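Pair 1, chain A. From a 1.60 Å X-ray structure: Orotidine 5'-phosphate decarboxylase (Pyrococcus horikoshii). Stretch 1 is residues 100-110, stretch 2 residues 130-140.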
# COMPACT_ATOMS: atom_id res chain seq x y z
N GLY A 100 -9.55 -13.72 3.33
CA GLY A 100 -8.45 -14.58 3.75
C GLY A 100 -7.84 -14.10 5.05
O GLY A 100 -8.24 -13.06 5.59
N GLU A 101 -6.86 -14.83 5.56
CA GLU A 101 -6.23 -14.46 6.82
C GLU A 101 -5.34 -13.25 6.69
O GLU A 101 -4.69 -13.01 5.67
CB GLU A 101 -5.47 -15.66 7.40
CG GLU A 101 -6.42 -16.82 7.73
CD GLU A 101 -5.74 -17.97 8.42
OE1 GLU A 101 -5.47 -17.84 9.63
OE2 GLU A 101 -5.47 -19.00 7.76
N ILE A 102 -5.31 -12.47 7.77
CA ILE A 102 -4.57 -11.24 7.77
C ILE A 102 -3.60 -11.10 8.92
O ILE A 102 -3.72 -11.78 9.95
CB ILE A 102 -5.52 -10.01 7.84
CG1 ILE A 102 -6.39 -10.08 9.10
CG2 ILE A 102 -6.40 -9.97 6.58
CD1 ILE A 102 -7.09 -8.73 9.47
N ILE A 103 -2.63 -10.22 8.73
CA ILE A 103 -1.63 -9.89 9.75
C ILE A 103 -1.71 -8.37 9.79
O ILE A 103 -1.61 -7.72 8.75
CB ILE A 103 -0.22 -10.34 9.32
CG1 ILE A 103 -0.14 -11.87 9.38
CG2 ILE A 103 0.86 -9.68 10.24
CD1 ILE A 103 1.05 -12.46 8.63
N MET A 104 -1.87 -7.79 10.98
CA MET A 104 -2.03 -6.34 11.11
C MET A 104 -0.80 -5.58 11.56
O MET A 104 -0.04 -6.06 12.38
CB MET A 104 -3.19 -6.03 12.08
CG MET A 104 -4.54 -6.49 11.54
SD MET A 104 -5.88 -6.36 12.78
CE MET A 104 -5.95 -4.55 13.05
N VAL A 105 -0.62 -4.38 11.01
CA VAL A 105 0.51 -3.53 11.39
C VAL A 105 0.07 -2.66 12.55
O VAL A 105 -0.88 -1.86 12.43
CB VAL A 105 0.92 -2.57 10.24
CG1 VAL A 105 2.01 -1.60 10.74
CG2 VAL A 105 1.39 -3.36 9.02
N VAL A 106 0.77 -2.81 13.67
CA VAL A 106 0.47 -2.02 14.85
C VAL A 106 1.64 -1.14 15.29
O VAL A 106 1.47 -0.24 16.11
CB VAL A 106 0.03 -2.91 16.04
CG1 VAL A 106 -1.14 -3.78 15.63
CG2 VAL A 106 1.21 -3.77 16.55
N GLU A 107 2.81 -1.40 14.73
CA GLU A 107 4.01 -0.64 15.07
C GLU A 107 5.00 -0.84 13.93
O GLU A 107 5.06 -1.92 13.34
CB GLU A 107 4.59 -1.19 16.38
CG GLU A 107 5.79 -0.40 16.89
CD GLU A 107 6.26 -0.88 18.26
OE1 GLU A 107 5.43 -0.96 19.19
OE2 GLU A 107 7.46 -1.16 18.40
N MET A 108 5.77 0.20 13.60
CA MET A 108 6.75 0.07 12.53
C MET A 108 8.18 0.33 12.99
O MET A 108 8.41 0.90 14.06
CB MET A 108 6.36 0.94 11.34
CG MET A 108 5.23 0.27 10.58
SD MET A 108 4.67 1.21 9.15
CE MET A 108 5.85 0.64 7.90
N SER A 109 9.13 -0.10 12.15
CA SER A 109 10.56 -0.07 12.46
C SER A 109 11.41 1.14 12.08
O SER A 109 12.46 1.37 12.67
CB SER A 109 11.22 -1.32 11.85
OG SER A 109 10.36 -2.45 11.91
N HIS A 110 10.95 1.90 11.09
CA HIS A 110 11.73 3.04 10.60
C HIS A 110 11.58 4.32 11.42
O HIS A 110 10.64 4.47 12.21
CB HIS A 110 11.30 3.33 9.17
CG HIS A 110 9.87 3.74 9.05
ND1 HIS A 110 8.82 2.92 9.42
CD2 HIS A 110 9.31 4.89 8.60
CE1 HIS A 110 7.68 3.55 9.21
NE2 HIS A 110 7.94 4.75 8.71
N GLU A 130 -9.74 -6.67 18.97
CA GLU A 130 -11.14 -6.74 18.59
C GLU A 130 -11.31 -7.61 17.35
O GLU A 130 -12.17 -8.49 17.28
CB GLU A 130 -11.69 -5.34 18.25
CG GLU A 130 -11.85 -4.36 19.40
CD GLU A 130 -12.42 -3.00 18.95
OE1 GLU A 130 -12.50 -2.09 19.79
OE2 GLU A 130 -12.78 -2.85 17.75
N ILE A 131 -10.45 -7.36 16.36
CA ILE A 131 -10.54 -8.06 15.09
C ILE A 131 -10.03 -9.50 15.10
O ILE A 131 -10.54 -10.35 14.38
CB ILE A 131 -9.82 -7.24 13.99
CG1 ILE A 131 -10.68 -6.01 13.64
CG2 ILE A 131 -9.58 -8.09 12.73
CD1 ILE A 131 -10.06 -5.07 12.65
N GLU A 132 -9.05 -9.77 15.97
CA GLU A 132 -8.43 -11.08 16.09
C GLU A 132 -7.85 -11.61 14.76
O GLU A 132 -8.30 -12.62 14.21
CB GLU A 132 -9.39 -12.11 16.71
CG GLU A 132 -9.84 -11.72 18.11
CD GLU A 132 -10.86 -12.69 18.71
OE1 GLU A 132 -11.28 -12.45 19.86
OE2 GLU A 132 -11.27 -13.67 18.03
N PRO A 133 -6.87 -10.89 14.19
CA PRO A 133 -6.22 -11.31 12.94
C PRO A 133 -5.34 -12.53 13.28
O PRO A 133 -5.18 -12.88 14.45
CB PRO A 133 -5.34 -10.11 12.58
CG PRO A 133 -4.92 -9.62 13.95
CD PRO A 133 -6.23 -9.67 14.73
N PHE A 134 -4.78 -13.15 12.26
CA PHE A 134 -3.86 -14.27 12.52
C PHE A 134 -2.69 -13.77 13.37
O PHE A 134 -2.24 -14.46 14.29
CB PHE A 134 -3.32 -14.82 11.19
CG PHE A 134 -2.19 -15.82 11.37
CD1 PHE A 134 -0.86 -15.44 11.19
CD2 PHE A 134 -2.46 -17.14 11.71
CE1 PHE A 134 0.18 -16.35 11.34
CE2 PHE A 134 -1.43 -18.06 11.86
CZ PHE A 134 -0.10 -17.67 11.68
N GLY A 135 -2.20 -12.58 13.05
CA GLY A 135 -1.08 -12.05 13.82
C GLY A 135 -0.82 -10.57 13.60
O GLY A 135 -1.57 -9.90 12.90
N VAL A 136 0.22 -10.09 14.27
CA VAL A 136 0.67 -8.70 14.14
C VAL A 136 2.19 -8.75 14.07
O VAL A 136 2.81 -9.76 14.41
CB VAL A 136 0.27 -7.79 15.34
CG1 VAL A 136 -1.25 -7.75 15.48
CG2 VAL A 136 0.94 -8.27 16.63
N ILE A 137 2.78 -7.66 13.59
CA ILE A 137 4.23 -7.58 13.50
C ILE A 137 4.81 -6.78 14.67
O ILE A 137 4.25 -5.76 15.08
CB ILE A 137 4.64 -6.93 12.16
CG1 ILE A 137 4.30 -7.91 11.02
CG2 ILE A 137 6.12 -6.58 12.18
CD1 ILE A 137 4.61 -7.37 9.65
N ALA A 138 5.90 -7.27 15.25
CA ALA A 138 6.56 -6.55 16.35
C ALA A 138 7.99 -6.32 15.90
O ALA A 138 8.78 -7.27 15.82
CB ALA A 138 6.56 -7.40 17.65
N PRO A 139 8.32 -5.07 15.55
CA PRO A 139 9.69 -4.75 15.11
C PRO A 139 10.56 -5.43 16.15
O PRO A 139 10.57 -5.01 17.31
CB PRO A 139 9.72 -3.23 15.22
CG PRO A 139 8.30 -2.84 14.84
CD PRO A 139 7.47 -3.86 15.59
N GLY A 140 11.23 -6.51 15.74
CA GLY A 140 12.05 -7.29 16.64
C GLY A 140 13.42 -6.70 16.86
O GLY A 140 14.23 -7.26 17.62
O HOH W 1 -7.07 -13.56 10.03
O HOH W 2 3.13 -4.29 13.41

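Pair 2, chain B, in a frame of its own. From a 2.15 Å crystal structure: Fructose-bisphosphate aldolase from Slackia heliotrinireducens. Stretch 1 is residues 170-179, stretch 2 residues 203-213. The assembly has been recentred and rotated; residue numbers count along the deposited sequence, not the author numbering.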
# COMPACT_ATOMS: atom_id res chain seq x y z
N GLY B 170 -20.25 -11.08 -14.85
CA GLY B 170 -21.64 -10.94 -15.26
C GLY B 170 -22.55 -10.34 -14.20
O GLY B 170 -23.77 -10.55 -14.22
N LEU B 171 -21.96 -9.59 -13.27
CA LEU B 171 -22.72 -8.88 -12.25
C LEU B 171 -22.97 -7.45 -12.70
O LEU B 171 -22.13 -6.85 -13.36
CB LEU B 171 -21.95 -8.86 -10.93
CG LEU B 171 -21.71 -10.19 -10.22
CD1 LEU B 171 -20.63 -10.03 -9.16
CD2 LEU B 171 -23.00 -10.73 -9.60
N ILE B 172 -24.14 -6.91 -12.36
CA ILE B 172 -24.41 -5.51 -12.65
C ILE B 172 -23.72 -4.62 -11.60
O ILE B 172 -23.34 -5.10 -10.53
CB ILE B 172 -25.92 -5.19 -12.76
CG1 ILE B 172 -26.61 -5.25 -11.40
CG2 ILE B 172 -26.60 -6.12 -13.77
CD1 ILE B 172 -27.84 -4.36 -11.30
N VAL B 173 -23.55 -3.34 -11.92
CA VAL B 173 -22.90 -2.42 -11.00
C VAL B 173 -23.68 -1.12 -10.85
O VAL B 173 -23.96 -0.43 -11.84
CB VAL B 173 -21.45 -2.09 -11.43
CG1 VAL B 173 -20.79 -1.18 -10.40
CG2 VAL B 173 -20.64 -3.36 -11.60
N VAL B 174 -24.01 -0.79 -9.61
CA VAL B 174 -24.63 0.49 -9.27
C VAL B 174 -23.61 1.32 -8.49
O VAL B 174 -23.09 0.88 -7.46
CB VAL B 174 -25.90 0.31 -8.41
CG1 VAL B 174 -26.56 1.66 -8.12
CG2 VAL B 174 -26.89 -0.64 -9.08
N LEU B 175 -23.32 2.52 -8.98
CA LEU B 175 -22.46 3.44 -8.26
C LEU B 175 -23.28 4.56 -7.63
O LEU B 175 -24.07 5.21 -8.30
CB LEU B 175 -21.39 4.03 -9.18
CG LEU B 175 -20.37 3.06 -9.80
CD1 LEU B 175 -19.43 3.82 -10.72
CD2 LEU B 175 -19.58 2.31 -8.73
N TRP B 176 -23.11 4.75 -6.32
CA TRP B 176 -23.60 5.94 -5.66
C TRP B 176 -22.56 6.99 -5.84
O TRP B 176 -21.40 6.77 -5.48
CB TRP B 176 -23.77 5.70 -4.17
CG TRP B 176 -24.99 4.92 -3.76
CD1 TRP B 176 -26.08 5.39 -3.03
CD2 TRP B 176 -25.27 3.50 -4.00
NE1 TRP B 176 -26.99 4.40 -2.83
CE2 TRP B 176 -26.57 3.23 -3.38
CE3 TRP B 176 -24.60 2.46 -4.64
CZ2 TRP B 176 -27.16 1.97 -3.41
CZ3 TRP B 176 -25.21 1.20 -4.68
CH2 TRP B 176 -26.45 0.96 -4.07
N ILE B 177 -22.92 8.13 -6.40
CA ILE B 177 -21.93 9.18 -6.57
C ILE B 177 -22.41 10.49 -5.94
O ILE B 177 -23.28 11.17 -6.48
CB ILE B 177 -21.49 9.37 -8.03
CG1 ILE B 177 -20.97 8.04 -8.60
CG2 ILE B 177 -20.42 10.44 -8.12
CD1 ILE B 177 -20.23 8.14 -9.93
N TYR B 178 -21.84 10.80 -4.78
CA TYR B 178 -22.19 11.98 -4.02
C TYR B 178 -20.97 12.88 -3.87
O TYR B 178 -20.17 12.68 -2.96
CB TYR B 178 -22.68 11.60 -2.62
CG TYR B 178 -23.90 10.72 -2.58
CD1 TYR B 178 -25.05 11.04 -3.30
CD2 TYR B 178 -23.92 9.59 -1.77
CE1 TYR B 178 -26.18 10.24 -3.24
CE2 TYR B 178 -25.04 8.78 -1.70
CZ TYR B 178 -26.16 9.11 -2.43
OH TYR B 178 -27.27 8.31 -2.36
N PRO B 179 -20.80 13.86 -4.78
CA PRO B 179 -19.70 14.79 -4.60
C PRO B 179 -19.77 15.44 -3.22
O PRO B 179 -20.74 16.12 -2.90
CB PRO B 179 -19.91 15.80 -5.73
CG PRO B 179 -20.56 14.99 -6.80
CD PRO B 179 -21.49 14.06 -6.07
N CYS B 203 -18.17 6.81 -17.40
CA CYS B 203 -16.75 6.64 -17.73
C CYS B 203 -16.11 5.47 -16.98
O CYS B 203 -15.23 4.80 -17.52
CB CYS B 203 -15.98 7.93 -17.49
SG CYS B 203 -16.50 9.26 -18.60
N LEU B 204 -16.55 5.22 -15.74
CA LEU B 204 -16.10 4.05 -14.99
C LEU B 204 -16.76 2.77 -15.49
O LEU B 204 -16.25 1.67 -15.26
CB LEU B 204 -16.34 4.24 -13.48
CG LEU B 204 -15.60 5.40 -12.78
CD1 LEU B 204 -16.14 5.62 -11.38
CD2 LEU B 204 -14.09 5.18 -12.74
N GLY B 205 -17.90 2.91 -16.17
CA GLY B 205 -18.56 1.78 -16.82
C GLY B 205 -19.73 1.18 -16.05
O GLY B 205 -20.12 0.04 -16.31
N ALA B 206 -20.30 1.96 -15.13
CA ALA B 206 -21.44 1.51 -14.33
C ALA B 206 -22.67 1.21 -15.18
O ALA B 206 -22.88 1.82 -16.23
CB ALA B 206 -21.77 2.52 -13.25
N ASP B 207 -23.49 0.27 -14.71
CA ASP B 207 -24.78 0.01 -15.32
C ASP B 207 -25.82 1.03 -14.88
O ASP B 207 -26.68 1.45 -15.67
CB ASP B 207 -25.24 -1.40 -14.96
CG ASP B 207 -24.30 -2.45 -15.48
OD1 ASP B 207 -24.10 -2.51 -16.71
OD2 ASP B 207 -23.72 -3.19 -14.65
N PHE B 208 -25.73 1.43 -13.61
CA PHE B 208 -26.61 2.44 -13.03
C PHE B 208 -25.82 3.40 -12.15
O PHE B 208 -24.80 3.01 -11.57
CB PHE B 208 -27.74 1.79 -12.22
CG PHE B 208 -28.69 0.98 -13.05
CD1 PHE B 208 -29.75 1.59 -13.71
CD2 PHE B 208 -28.53 -0.40 -13.16
CE1 PHE B 208 -30.63 0.84 -14.48
CE2 PHE B 208 -29.40 -1.15 -13.93
CZ PHE B 208 -30.46 -0.54 -14.59
N VAL B 209 -26.30 4.63 -12.05
CA VAL B 209 -25.71 5.63 -11.18
C VAL B 209 -26.79 6.24 -10.28
O VAL B 209 -27.84 6.68 -10.77
CB VAL B 209 -24.94 6.73 -11.96
CG1 VAL B 209 -25.80 7.38 -13.03
CG2 VAL B 209 -24.38 7.79 -11.01
N LYS B 210 -26.53 6.24 -8.98
CA LYS B 210 -27.43 6.86 -8.02
C LYS B 210 -26.88 8.23 -7.61
O LYS B 210 -25.77 8.33 -7.12
CB LYS B 210 -27.65 5.93 -6.81
CG LYS B 210 -28.06 6.58 -5.49
CD LYS B 210 -29.35 7.40 -5.55
CE LYS B 210 -29.71 7.88 -4.15
NZ LYS B 210 -30.08 9.32 -4.10
N VAL B 211 -27.67 9.27 -7.84
CA VAL B 211 -27.30 10.64 -7.50
C VAL B 211 -28.38 11.28 -6.64
O VAL B 211 -29.49 10.77 -6.54
CB VAL B 211 -27.08 11.52 -8.76
CG1 VAL B 211 -25.87 11.05 -9.56
CG2 VAL B 211 -28.33 11.56 -9.63
N ASN B 212 -28.05 12.40 -6.00
CA ASN B 212 -29.04 13.23 -5.35
C ASN B 212 -29.87 13.98 -6.39
O ASN B 212 -29.36 14.26 -7.49
CB ASN B 212 -28.37 14.26 -4.44
CG ASN B 212 -27.88 13.65 -3.15
OD1 ASN B 212 -28.58 12.86 -2.52
ND2 ASN B 212 -26.67 14.03 -2.75
N PRO B 213 -31.13 14.31 -6.06
CA PRO B 213 -31.85 15.22 -6.94
C PRO B 213 -31.20 16.61 -6.90
O PRO B 213 -30.84 17.08 -5.81
CB PRO B 213 -33.26 15.26 -6.35
CG PRO B 213 -33.10 14.82 -4.93
CD PRO B 213 -31.97 13.84 -4.94
O HOH W 3 -25.44 13.20 -6.30

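The sharpest difference between the two pairs lies where the second stretch enters the sheet. In pair 2, Asp207(B) turns its carboxylate onto the neighbouring backbone: Val173(B) N donates to Asp207(B) OD2 at 2.7 Å, while Asp207(B) N donates to Val173(B) O at 3.0 Å. The matching residue in pair 1 is Phe134(A), which keeps only the second of these bonds, in weak form, from Phe134(A) N to Ile102(A) O at 2.9 Å. Its side chain carries no oxygen or nitrogen to accept a hydrogen bond; instead, water 1 accepts from Ile102(A) N at 3.1 Å and, weakly, from Phe134(A) N at 3.2 Å. The water thus takes up the amide that the aspartate serves in pair 2, and the ring meets Ile103(A) CG1 through its edge, with Phe134(A) CD1 4.1 Å away.

Around this point the backbones agree closely, superposing with an RMSD of 0.9 Å over 14 residues. Both pairs set two parallel strands side by side, with axes crossing at -33° in pair 1 and -25° in pair 2, and in both the second strand follows a helix, and the first residue beyond that helix, Glu132(A) or Gly205(B), has positive phi. The bond from Met104(A) N to Gly135(A) O (2.9 Å) recurs from Leu175(B) N to Phe208(B) O (3.0 Å). The next rung is weak in pair 1, Ile137(A) N to Met104(A) O at 3.5 Å, but short in pair 2, Lys210(B) N to Leu175(B) O at 2.8 Å.

On the sheet face of Met104(A) and Leu175(B), different side chains fill the same space. Met104(A) SD reaches Pro133(A) CG at 3.6 Å, and Leu175(B) CD1 reaches the matched Ala206(B) CB at 3.7 Å. On the other face, Gly135(A) offers no side chain to Ile103(A), whereas Phe208(B) CB lies 4.1 Å from Val174(B) CG2.

Further along, the solutions part. Ile137(A) CG1 packs on Ile103(A) CG2 at 3.9 Å; its counterpart Lys210(B) lays CG over the five-membered ring of Trp176(B), 3.4 Å from Trp176(B) CD1. Pair 2 also continues its ladder directly, with Ile177(B) N donating to Lys210(B) O at 2.9 Å. At the matched positions of pair 1 water 2 intervenes, accepting from Val106(A) N at 2.8 Å and donating to Ile137(A) O at 2.5 Å. Finally, Pro139(A) CG sits 3.7 Å from Glu107(A) O, while at the equivalent positions Asn212(B) ND2 approaches Tyr178(B) CD1 to 3.4 Å.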